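Local coordinates for amino acid ABC transporter, periplasmic amino acid-binding protein, putative (Streptococcus pneumoniae, PDB 4I62) that binds L-arginine, probably as the substrate-binding protein that delivers it to an amino acid ABC transporter for uptake, at residues Asn62-Gly66 with Ser67-Leu71; Thr163-Lys166 with Asp167-Asn171; Glu240-Asp243 with Lys244-Lys248; Gly253-Asp256 with Lys257-Asp261. All coordinates share one frame; numbering follows the deposited sequence. Where two conformers were deposited one is given.

Contact 1. Residues Asn62-Gly66 with Ser67-Leu71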
loop_
_atom_site.group_PDB
_atom_site.type_symbol
_atom_site.label_atom_id
_atom_site.label_comp_id
_atom_site.label_asym_id
_atom_site.label_seq_id
_atom_site.Cartn_x
_atom_site.Cartn_y
_atom_site.Cartn_z
ATOM N N ASN A 62 -10.465 -8.241 15.486
ATOM C CA ASN A 62 -9.853 -7.552 14.360
ATOM C C ASN A 62 -10.683 -7.676 13.093
ATOM O O ASN A 62 -11.176 -8.762 12.770
ATOM C CB ASN A 62 -8.463 -8.111 14.085
ATOM C CG ASN A 62 -7.473 -7.730 15.151
ATOM O OD1 ASN A 62 -7.384 -6.566 15.528
ATOM N ND2 ASN A 62 -6.705 -8.703 15.641
ATOM N N GLN A 63 -10.847 -6.549 12.404
ATOM C CA GLN A 63 -11.575 -6.477 11.139
ATOM C C GLN A 63 -10.703 -5.756 10.124
ATOM O O GLN A 63 -10.036 -4.782 10.478
ATOM C CB GLN A 63 -12.844 -5.647 11.339
ATOM C CG GLN A 63 -13.906 -6.345 12.178
ATOM C CD GLN A 63 -14.833 -7.181 11.330
ATOM O OE1 GLN A 63 -14.435 -8.211 10.790
ATOM N NE2 GLN A 63 -16.082 -6.754 11.223
ATOM N N ILE A 64 -10.701 -6.211 8.875
ATOM C CA ILE A 64 -9.966 -5.533 7.810
ATOM C C ILE A 64 -10.805 -4.397 7.274
ATOM O O ILE A 64 -11.940 -4.615 6.805
ATOM C CB ILE A 64 -9.607 -6.501 6.687
ATOM C CG1 ILE A 64 -8.669 -7.589 7.193
ATOM C CG2 ILE A 64 -8.928 -5.761 5.527
ATOM C CD1 ILE A 64 -8.441 -8.728 6.208
ATOM N N VAL A 65 -10.249 -3.186 7.321
ATOM C CA VAL A 65 -10.945 -1.978 6.920
ATOM C C VAL A 65 -9.974 -1.073 6.166
ATOM O O VAL A 65 -8.769 -1.315 6.163
ATOM C CB VAL A 65 -11.495 -1.216 8.158
ATOM C CG1 VAL A 65 -12.496 -2.060 8.929
ATOM C CG2 VAL A 65 -10.376 -0.784 9.060
ATOM N N GLY A 66 -10.505 -0.030 5.542
ATOM C CA GLY A 66 -9.686 1.015 4.945
ATOM C C GLY A 66 -10.227 1.505 3.609
ATOM O O GLY A 66 -11.212 0.959 3.065
ATOM N N SER A 67 -9.580 2.526 3.043
ATOM C CA SER A 67 -10.112 3.107 1.823
ATOM C C SER A 67 -10.091 2.142 0.644
ATOM O O SER A 67 -10.963 2.227 -0.227
ATOM C CB SER A 67 -9.370 4.391 1.476
ATOM O OG SER A 67 -7.988 4.168 1.294
ATOM N N ASP A 68 -9.125 1.217 0.589
ATOM C CA ASP A 68 -9.092 0.248 -0.493
ATOM C C ASP A 68 -10.221 -0.776 -0.316
ATOM O O ASP A 68 -10.703 -1.342 -1.299
ATOM C CB ASP A 68 -7.759 -0.531 -0.519
ATOM C CG ASP A 68 -6.639 0.171 -1.279
ATOM O OD1 ASP A 68 -6.895 1.159 -1.986
ATOM O OD2 ASP A 68 -5.487 -0.345 -1.200
ATOM N N ILE A 69 -10.633 -1.045 0.928
ATOM C CA ILE A 69 -11.761 -1.946 1.164
ATOM C C ILE A 69 -13.038 -1.258 0.650
ATOM O O ILE A 69 -13.893 -1.896 0.020
ATOM C CB ILE A 69 -11.908 -2.320 2.662
ATOM C CG1 ILE A 69 -10.831 -3.291 3.117
ATOM C CG2 ILE A 69 -13.271 -2.948 2.930
ATOM C CD1 ILE A 69 -9.406 -2.856 3.010
ATOM N N GLU A 70 -13.182 0.047 0.899
ATOM C CA GLU A 70 -14.347 0.771 0.381
ATOM C C GLU A 70 -14.344 0.821 -1.146
ATOM O O GLU A 70 -15.405 0.685 -1.770
ATOM C CB GLU A 70 -14.401 2.157 1.022
ATOM C CG GLU A 70 -14.557 2.105 2.540
ATOM C CD GLU A 70 -15.793 1.332 2.961
ATOM O OE1 GLU A 70 -16.880 1.649 2.438
ATOM O OE2 GLU A 70 -15.706 0.406 3.795
ATOM N N LEU A 71 -13.179 0.999 -1.762
ATOM C CA LEU A 71 -13.064 0.921 -3.212
ATOM C C LEU A 71 -13.474 -0.459 -3.707
ATOM O O LEU A 71 -14.238 -0.588 -4.669
ATOM C CB LEU A 71 -11.640 1.245 -3.632
ATOM C CG LEU A 71 -11.283 1.128 -5.119
ATOM C CD1 LEU A 71 -12.210 1.948 -6.015
ATOM C CD2 LEU A 71 -9.833 1.486 -5.384
HETATM O O HOH W 1 -13.519 0.012 5.468
#
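Ile-64, on strand 61-65, meets the following helix through one methyl: its CG2 lies 3.9 Å from CD1 of Ile-69, and the two side chains cross at about a right angle. With CG1 of Ile-64 beside the backbone N (chi1 -63°), CG2 takes the place anti to it and is the branch set against Ile-69. Val-65 turns its side chain off the other way and offers its backbone instead; Ile-69 CD1 rests 3.6 Å from Val-65 O. Gly-66 then takes the N-cap position with a phi of 140°, a value suited to glycine. Gly-66 O opens the helix, accepting Glu-70 N at 3.1 Å in a fairly straight bond and Ile-69 N in a weak one. On the amide side, a water accepts from Gly-66 N at 3.0 Å and donates to Glu-70 OE2 at 2.8 Å, so the bent glutamate reaches back to the N-cap glycine through one water; the same OE2 makes a salt bridge to Lys-73. This strand-to-helix turn belongs to a type II periplasmic binding protein fold. Strand 61-65 pairs antiparallel with strand 54-58, while helix 67-79 has helix 254-265 against Ser-67 and Glu-70, and helix 236-251 against Leu-71.

Contact 2. Residues Thr163-Lys166 with Asp167-Asn171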
loop_
_atom_site.group_PDB
_atom_site.type_symbol
_atom_site.label_atom_id
_atom_site.label_comp_id
_atom_site.label_asym_id
_atom_site.label_seq_id
_atom_site.Cartn_x
_atom_site.Cartn_y
_atom_site.Cartn_z
ATOM N N THR A 163 12.941 -2.101 -3.760
ATOM C CA THR A 163 13.695 -1.896 -5.000
ATOM C C THR A 163 14.501 -0.603 -4.994
ATOM O O THR A 163 15.674 -0.595 -5.399
ATOM C CB THR A 163 12.761 -1.954 -6.204
ATOM O OG1 THR A 163 12.102 -3.225 -6.193
ATOM C CG2 THR A 163 13.500 -1.796 -7.509
ATOM N N MET A 164 13.878 0.481 -4.546
ATOM C CA MET A 164 14.564 1.766 -4.452
ATOM C C MET A 164 15.784 1.659 -3.548
ATOM O O MET A 164 16.850 2.172 -3.888
ATOM C CB MET A 164 13.606 2.819 -3.896
ATOM C CG MET A 164 14.003 4.239 -4.151
ATOM S SD MET A 164 12.795 5.352 -3.367
ATOM C CE MET A 164 11.287 4.354 -3.302
ATOM N N ALA A 165 15.619 1.018 -2.402
ATOM C CA ALA A 165 16.739 0.870 -1.483
ATOM C C ALA A 165 17.869 0.082 -2.107
ATOM O O ALA A 165 19.044 0.484 -2.016
ATOM C CB ALA A 165 16.292 0.214 -0.204
ATOM N N LYS A 166 17.538 -1.026 -2.769
ATOM C CA LYS A 166 18.556 -1.854 -3.420
ATOM C C LYS A 166 19.285 -1.080 -4.507
ATOM O O LYS A 166 20.486 -1.260 -4.675
ATOM C CB LYS A 166 17.938 -3.124 -4.018
ATOM C CG LYS A 166 17.309 -4.067 -2.998
ATOM C CD LYS A 166 16.864 -5.387 -3.618
ATOM C CE LYS A 166 16.287 -6.330 -2.560
ATOM N NZ LYS A 166 15.583 -7.488 -3.170
ATOM N N ASP A 167 18.553 -0.244 -5.246
ATOM C CA ASP A 167 19.117 0.430 -6.396
ATOM C C ASP A 167 19.962 1.649 -6.057
ATOM O O ASP A 167 20.893 1.975 -6.781
ATOM C CB ASP A 167 18.024 0.816 -7.383
ATOM C CG ASP A 167 17.406 -0.381 -8.089
ATOM O OD1 ASP A 167 17.930 -1.516 -8.025
ATOM O OD2 ASP A 167 16.362 -0.154 -8.746
ATOM N N LEU A 168 19.679 2.297 -4.931
ATOM C CA LEU A 168 20.325 3.557 -4.552
ATOM C C LEU A 168 21.270 3.496 -3.362
ATOM O O LEU A 168 22.195 4.311 -3.249
ATOM C CB LEU A 168 19.295 4.632 -4.264
ATOM C CG LEU A 168 18.463 5.134 -5.426
ATOM C CD1 LEU A 168 17.424 6.088 -4.866
ATOM C CD2 LEU A 168 19.357 5.834 -6.436
ATOM N N LEU A 169 21.011 2.557 -2.461
ATOM C CA LEU A 169 21.681 2.583 -1.162
ATOM C C LEU A 169 22.783 1.524 -1.005
ATOM O O LEU A 169 22.795 0.765 -0.028
ATOM C CB LEU A 169 20.637 2.506 -0.032
ATOM C CG LEU A 169 19.517 3.555 -0.101
ATOM C CD1 LEU A 169 18.527 3.331 1.058
ATOM C CD2 LEU A 169 20.045 4.989 -0.114
ATOM N N GLN A 170 23.713 1.497 -1.950
ATOM C CA GLN A 170 24.830 0.545 -1.909
ATOM C C GLN A 170 25.743 0.686 -0.696
ATOM O O GLN A 170 26.471 -0.253 -0.376
ATOM C CB GLN A 170 25.673 0.631 -3.185
ATOM C CG GLN A 170 25.046 -0.052 -4.395
ATOM C CD GLN A 170 23.919 0.754 -5.007
ATOM O OE1 GLN A 170 23.741 1.940 -4.725
ATOM N NE2 GLN A 170 23.124 0.107 -5.837
ATOM N N ASN A 171 25.725 1.844 -0.045
ATOM C CA ASN A 171 26.566 2.063 1.122
ATOM C C ASN A 171 25.831 1.827 2.434
ATOM O O ASN A 171 26.358 2.149 3.499
ATOM C CB ASN A 171 27.167 3.476 1.120
ATOM C CG ASN A 171 28.125 3.716 -0.017
ATOM O OD1 ASN A 171 28.821 2.807 -0.457
ATOM N ND2 ASN A 171 28.180 4.958 -0.489
#
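Ala-165 and Leu-169 form a buried apolar pair one helical turn apart, CB of the alanine 4.0 Å from CD1 of the leucine. With CG of Leu-169 beside its own backbone N (chi1 -53°), that side chain folds back along the alanine, so CD1 is as near to CA of Ala-165 as to its CB. Both residues pack on Leu-174 of strand 173-177. A second apolar contact joins Met-164, in one of its two modelled conformers, to Leu-168: CG of the methionine lies 4.0 Å from CD1 of the leucine. Helix 160-168 is the crossover helix of a beta-alpha-beta unit, joining strand 152-156 to the parallel strand 173-177, and the contact spans its C-terminal end. Backbone bonds carry the last turn: Asp-167 N to Thr-163 O, Leu-168 N to Met-164 O, and Leu-169 N to Ala-165 O at 2.9 Å, where Leu-169 departs from helical angles. Beyond it Gln-170 bends at chi2 (76°) and brings its amide back over the helix end. Gln-170 NE2 donates to Asp-167 O at 3.1 Å in a straight bond that lies in the plane of the amide but comes in above the carbonyl plane, not on a lone pair. On the exposed flank CG2 of Thr-163 lies alongside the carboxylate of Asp-167, in van der Waals contact with OD2 at 3.5 Å.

Contact 3. Residues Glu240-Asp243 with Lys244-Lys248; sequences EAVD and KTIQK
Thr-245 folds its hydroxyl back onto the preceding turn, and Ala-241 receives it. Starting at CB, the threonine sits 3.5 Å from Val-242 O and 3.6 Å from Ala-241 O. With OG1 beside the backbone N (chi1 -55°), the hydroxyl faces the carbonyl one turn earlier, and OG1 of Thr-245 donates to Ala-241 O at 2.9 Å. That carbonyl oxygen of Ala-241 also takes the regular helical bond from Thr-245 N, at 3.2 Å; the two donors reach it from opposite faces of the carbonyl plane. One residue thus grips a single oxygen twice, which satisfies a hydroxyl buried on the inner side of the helix. On a neighbouring strip of the helix Val-242 and Ile-246 run alongside each other, CG1 of the valine 3.8 Å from CD1 of the isoleucine. Plain helical bonds continue, with Lys-244 N on Glu-240 O and Ile-246 N on Val-242 O. Asp-243 spends its carboxylate outside the pair of segments, on a salt bridge to Lys-239 and a hydrogen bond to Thr-123 N. Helix 236-251 packs by Thr-245 against Ala-74, Ile-75 and Glu-78 of helix 67-79, with Ala-241 touching Leu-79 of the same helix; Val-242 and Ile-246 lean on Ser-122, in the loop between strands 119-121 and 126-135.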
loop_
_atom_site.group_PDB
_atom_site.type_symbol
_atom_site.label_atom_id
_atom_site.label_comp_id
_atom_site.label_asym_id
_atom_site.label_seq_id
_atom_site.Cartn_x
_atom_site.Cartn_y
_atom_site.Cartn_z
ATOM N N GLU A 240 -12.722 -1.961 -17.425
ATOM C CA GLU A 240 -13.786 -0.951 -17.601
ATOM C C GLU A 240 -14.597 -0.744 -16.317
ATOM O O GLU A 240 -14.899 0.408 -15.922
ATOM C CB GLU A 240 -14.717 -1.321 -18.759
ATOM C CG GLU A 240 -15.967 -0.417 -18.771
ATOM C CD GLU A 240 -16.934 -0.746 -19.878
ATOM O OE1 GLU A 240 -16.759 -1.796 -20.540
ATOM O OE2 GLU A 240 -17.868 0.054 -20.098
ATOM N N ALA A 241 -15.032 -1.844 -15.722
ATOM C CA ALA A 241 -15.807 -1.737 -14.510
ATOM C C ALA A 241 -15.038 -1.056 -13.391
ATOM O O ALA A 241 -15.608 -0.211 -12.671
ATOM C CB ALA A 241 -16.309 -3.108 -14.074
ATOM N N VAL A 242 -13.777 -1.432 -13.235
ATOM C CA VAL A 242 -12.955 -0.818 -12.222
ATOM C C VAL A 242 -12.772 0.668 -12.510
ATOM O O VAL A 242 -12.895 1.513 -11.598
ATOM C CB VAL A 242 -11.606 -1.568 -12.120
ATOM C CG1 VAL A 242 -10.698 -0.842 -11.181
ATOM C CG2 VAL A 242 -11.805 -2.992 -11.632
ATOM N N ASP A 243 -12.463 1.004 -13.752
ATOM C CA ASP A 243 -12.215 2.414 -14.102
ATOM C C ASP A 243 -13.474 3.272 -14.018
ATOM O O ASP A 243 -13.379 4.435 -13.640
ATOM C CB ASP A 243 -11.565 2.502 -15.486
ATOM C CG ASP A 243 -10.090 2.121 -15.440
ATOM O OD1 ASP A 243 -9.559 1.869 -14.326
ATOM O OD2 ASP A 243 -9.432 2.093 -16.470
ATOM N N LYS A 244 -14.641 2.721 -14.372
ATOM C CA LYS A 244 -15.893 3.447 -14.184
ATOM C C LYS A 244 -16.069 3.809 -12.708
ATOM O O LYS A 244 -16.515 4.898 -12.371
ATOM C CB LYS A 244 -17.066 2.581 -14.661
ATOM C CG LYS A 244 -18.433 3.168 -14.379
ATOM C CD LYS A 244 -19.521 2.182 -14.780
ATOM C CE LYS A 244 -20.907 2.804 -14.738
ATOM N NZ LYS A 244 -21.195 3.475 -13.447
ATOM N N THR A 245 -15.739 2.860 -11.834
ATOM C CA THR A 245 -15.880 3.061 -10.395
ATOM C C THR A 245 -14.901 4.109 -9.864
ATOM O O THR A 245 -15.294 5.011 -9.117
ATOM C CB THR A 245 -15.729 1.716 -9.641
ATOM O OG1 THR A 245 -16.644 0.764 -10.158
ATOM C CG2 THR A 245 -15.973 1.881 -8.153
ATOM N N ILE A 246 -13.629 3.995 -10.272
ATOM C CA ILE A 246 -12.648 4.983 -9.867
ATOM C C ILE A 246 -13.046 6.371 -10.362
ATOM O O ILE A 246 -12.986 7.337 -9.605
ATOM C CB ILE A 246 -11.230 4.593 -10.334
ATOM C CG1 ILE A 246 -10.761 3.342 -9.568
ATOM C CG2 ILE A 246 -10.264 5.739 -10.112
ATOM C CD1 ILE A 246 -9.519 2.682 -10.202
ATOM N N GLN A 247 -13.448 6.481 -11.623
ATOM C CA GLN A 247 -13.869 7.763 -12.201
ATOM C C GLN A 247 -14.991 8.417 -11.369
ATOM O O GLN A 247 -14.954 9.592 -11.049
ATOM C CB GLN A 247 -14.311 7.523 -13.649
ATOM C CG GLN A 247 -14.875 8.767 -14.404
ATOM C CD GLN A 247 -15.253 8.477 -15.860
ATOM O OE1 GLN A 247 -16.437 8.306 -16.197
ATOM N NE2 GLN A 247 -14.261 8.475 -16.740
ATOM N N LYS A 248 -15.980 7.612 -11.012
ATOM C CA LYS A 248 -17.100 8.115 -10.235
ATOM C C LYS A 248 -16.650 8.616 -8.859
ATOM O O LYS A 248 -17.060 9.696 -8.409
ATOM C CB LYS A 248 -18.127 6.983 -10.089
ATOM C CG LYS A 248 -19.332 7.334 -9.252
ATOM C CD LYS A 248 -20.254 6.134 -9.040
ATOM C CE LYS A 248 -20.786 5.596 -10.356
ATOM N NZ LYS A 248 -22.015 4.759 -10.168
#

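Contact 4. Residues Gly253-Asp256 with Lys257-Asp261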
loop_
_atom_site.group_PDB
_atom_site.type_symbol
_atom_site.label_atom_id
_atom_site.label_comp_id
_atom_site.label_asym_id
_atom_site.label_seq_id
_atom_site.Cartn_x
_atom_site.Cartn_y
_atom_site.Cartn_z
ATOM N N GLY A 253 -15.468 13.518 -5.384
ATOM C CA GLY A 253 -14.699 13.787 -4.191
ATOM C C GLY A 253 -14.830 12.660 -3.178
ATOM O O GLY A 253 -14.264 12.733 -2.101
ATOM N N GLU A 254 -15.566 11.598 -3.525
ATOM C CA GLU A 254 -15.770 10.520 -2.554
ATOM C C GLU A 254 -14.468 9.795 -2.196
ATOM O O GLU A 254 -14.221 9.434 -1.035
ATOM C CB GLU A 254 -16.833 9.538 -3.034
ATOM C CG GLU A 254 -17.224 8.520 -1.992
ATOM C CD GLU A 254 -18.429 7.705 -2.413
ATOM O OE1 GLU A 254 -18.540 6.539 -1.967
ATOM O OE2 GLU A 254 -19.265 8.231 -3.185
ATOM N N LEU A 255 -13.615 9.551 -3.173
ATOM C CA LEU A 255 -12.371 8.845 -2.893
ATOM C C LEU A 255 -11.526 9.592 -1.847
ATOM O O LEU A 255 -10.980 8.965 -0.920
ATOM C CB LEU A 255 -11.587 8.644 -4.184
ATOM C CG LEU A 255 -10.247 7.930 -4.049
ATOM C CD1 LEU A 255 -10.411 6.574 -3.363
ATOM C CD2 LEU A 255 -9.603 7.755 -5.420
ATOM N N ASP A 256 -11.446 10.918 -1.984
ATOM C CA ASP A 256 -10.759 11.771 -1.013
ATOM C C ASP A 256 -11.357 11.587 0.384
ATOM O O ASP A 256 -10.610 11.424 1.375
ATOM C CB ASP A 256 -10.861 13.250 -1.409
ATOM C CG ASP A 256 -10.053 13.590 -2.647
ATOM O OD1 ASP A 256 -9.165 12.796 -3.012
ATOM O OD2 ASP A 256 -10.300 14.668 -3.242
ATOM N N LYS A 257 -12.674 11.590 0.466
ATOM C CA LYS A 257 -13.340 11.420 1.750
ATOM C C LYS A 257 -13.026 10.030 2.340
ATOM O O LYS A 257 -12.809 9.904 3.550
ATOM C CB LYS A 257 -14.851 11.638 1.599
ATOM C CG LYS A 257 -15.246 13.058 1.191
ATOM C CD LYS A 257 -16.733 13.183 0.912
ATOM C CE LYS A 257 -17.097 14.501 0.224
ATOM N NZ LYS A 257 -18.552 14.639 0.019
ATOM N N LEU A 258 -12.973 9.008 1.492
ATOM C CA LEU A 258 -12.726 7.641 1.976
ATOM C C LEU A 258 -11.347 7.527 2.608
ATOM O O LEU A 258 -11.177 6.869 3.659
ATOM C CB LEU A 258 -12.874 6.623 0.830
ATOM C CG LEU A 258 -14.258 6.418 0.208
ATOM C CD1 LEU A 258 -14.117 5.484 -0.990
ATOM C CD2 LEU A 258 -15.200 5.855 1.238
ATOM N N ILE A 259 -10.368 8.153 1.978
ATOM C CA ILE A 259 -9.005 8.096 2.478
ATOM C C ILE A 259 -8.917 8.862 3.794
ATOM O O ILE A 259 -8.303 8.367 4.752
ATOM C CB ILE A 259 -8.024 8.590 1.412
ATOM C CG1 ILE A 259 -8.032 7.614 0.210
ATOM C CG2 ILE A 259 -6.633 8.745 2.020
ATOM C CD1 ILE A 259 -7.289 8.140 -1.025
ATOM N N GLU A 260 -9.554 10.025 3.878
ATOM C CA GLU A 260 -9.530 10.779 5.127
ATOM C C GLU A 260 -10.243 10.049 6.261
ATOM O O GLU A 260 -9.742 10.020 7.389
ATOM C CB GLU A 260 -10.117 12.173 4.930
ATOM C CG GLU A 260 -9.245 13.083 4.091
ATOM C CD GLU A 260 -7.843 13.242 4.657
ATOM O OE1 GLU A 260 -7.702 13.468 5.881
ATOM O OE2 GLU A 260 -6.874 13.135 3.874
ATOM N N ASP A 261 -11.406 9.465 5.982
ATOM C CA ASP A 261 -12.141 8.715 6.989
ATOM C C ASP A 261 -11.290 7.569 7.510
ATOM O O ASP A 261 -11.239 7.304 8.712
ATOM C CB ASP A 261 -13.435 8.106 6.413
ATOM C CG ASP A 261 -14.507 9.124 6.089
ATOM O OD1 ASP A 261 -14.378 10.313 6.471
ATOM O OD2 ASP A 261 -15.509 8.696 5.450
HETATM O O HOH W 2 -8.049 12.841 1.239
#
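Leu-255 and Ile-259 meet loosely by their ends, CD1 of one 4.2 Å from CD1 of the other. CG1 of the isoleucine, anti to its own carbonyl carbon (chi1 -66°), leans back over the preceding turn and comes within 3.4 Å of Leu-255 O. Leu-258 takes the same first torsion, and its CG settles 3.3 Å from Glu-254 O, the carbonyl that also accepts Leu-258 N at 2.9 Å. These are the first two turns of helix 254-265, which follows helix 236-251 after a sharp bend; Gly-253, with positive phi, is where the chain leaves the helical angles of the earlier helix, and it also stands at the N-cap of the new one. Ser-252 OG bonds to Glu-254 N close to the same bend. From there Lys-257 runs extended back past the cap, CG 3.5 Å from Gly-253 O, while its backbone N donates to that oxygen at 3.2 Å. On the solvent side, in one of its two modelled conformers, Glu-260 bends at chi2 and its OE2 takes a bond from the water that also donates to Asp-256 O. Facing inward, Leu-255 packs on Leu-249 and Tyr-125, and Ile-259 on Ser-67 and Pro-51; Leu-258 lies against Glu-70 nearer the surface.

Contacts 1, 3 and 4 gather in one part of the protein, where helices 67-79, 236-251 and 254-265 pack together, and contact 1 touches both others; contact 2 lies on the opposite side of the chain's centre, about 32 Å from contact 1 between centres. Contacts 1 and 3 have four buried residues each, contacts 2 and 4 two each and more exposed ones. Glycine-capped helix starts mark contacts 1 and 4; in each a water joins a backbone atom to a glutamate, in contact 4 for one conformer. Contact 2, with a buried apolar edge and an exposed polar flank, lies at a helix end, where a glutamine amide adds a bond to the backbone ones, whereas mid-helix contact 3 turns a buried hydroxyl inward.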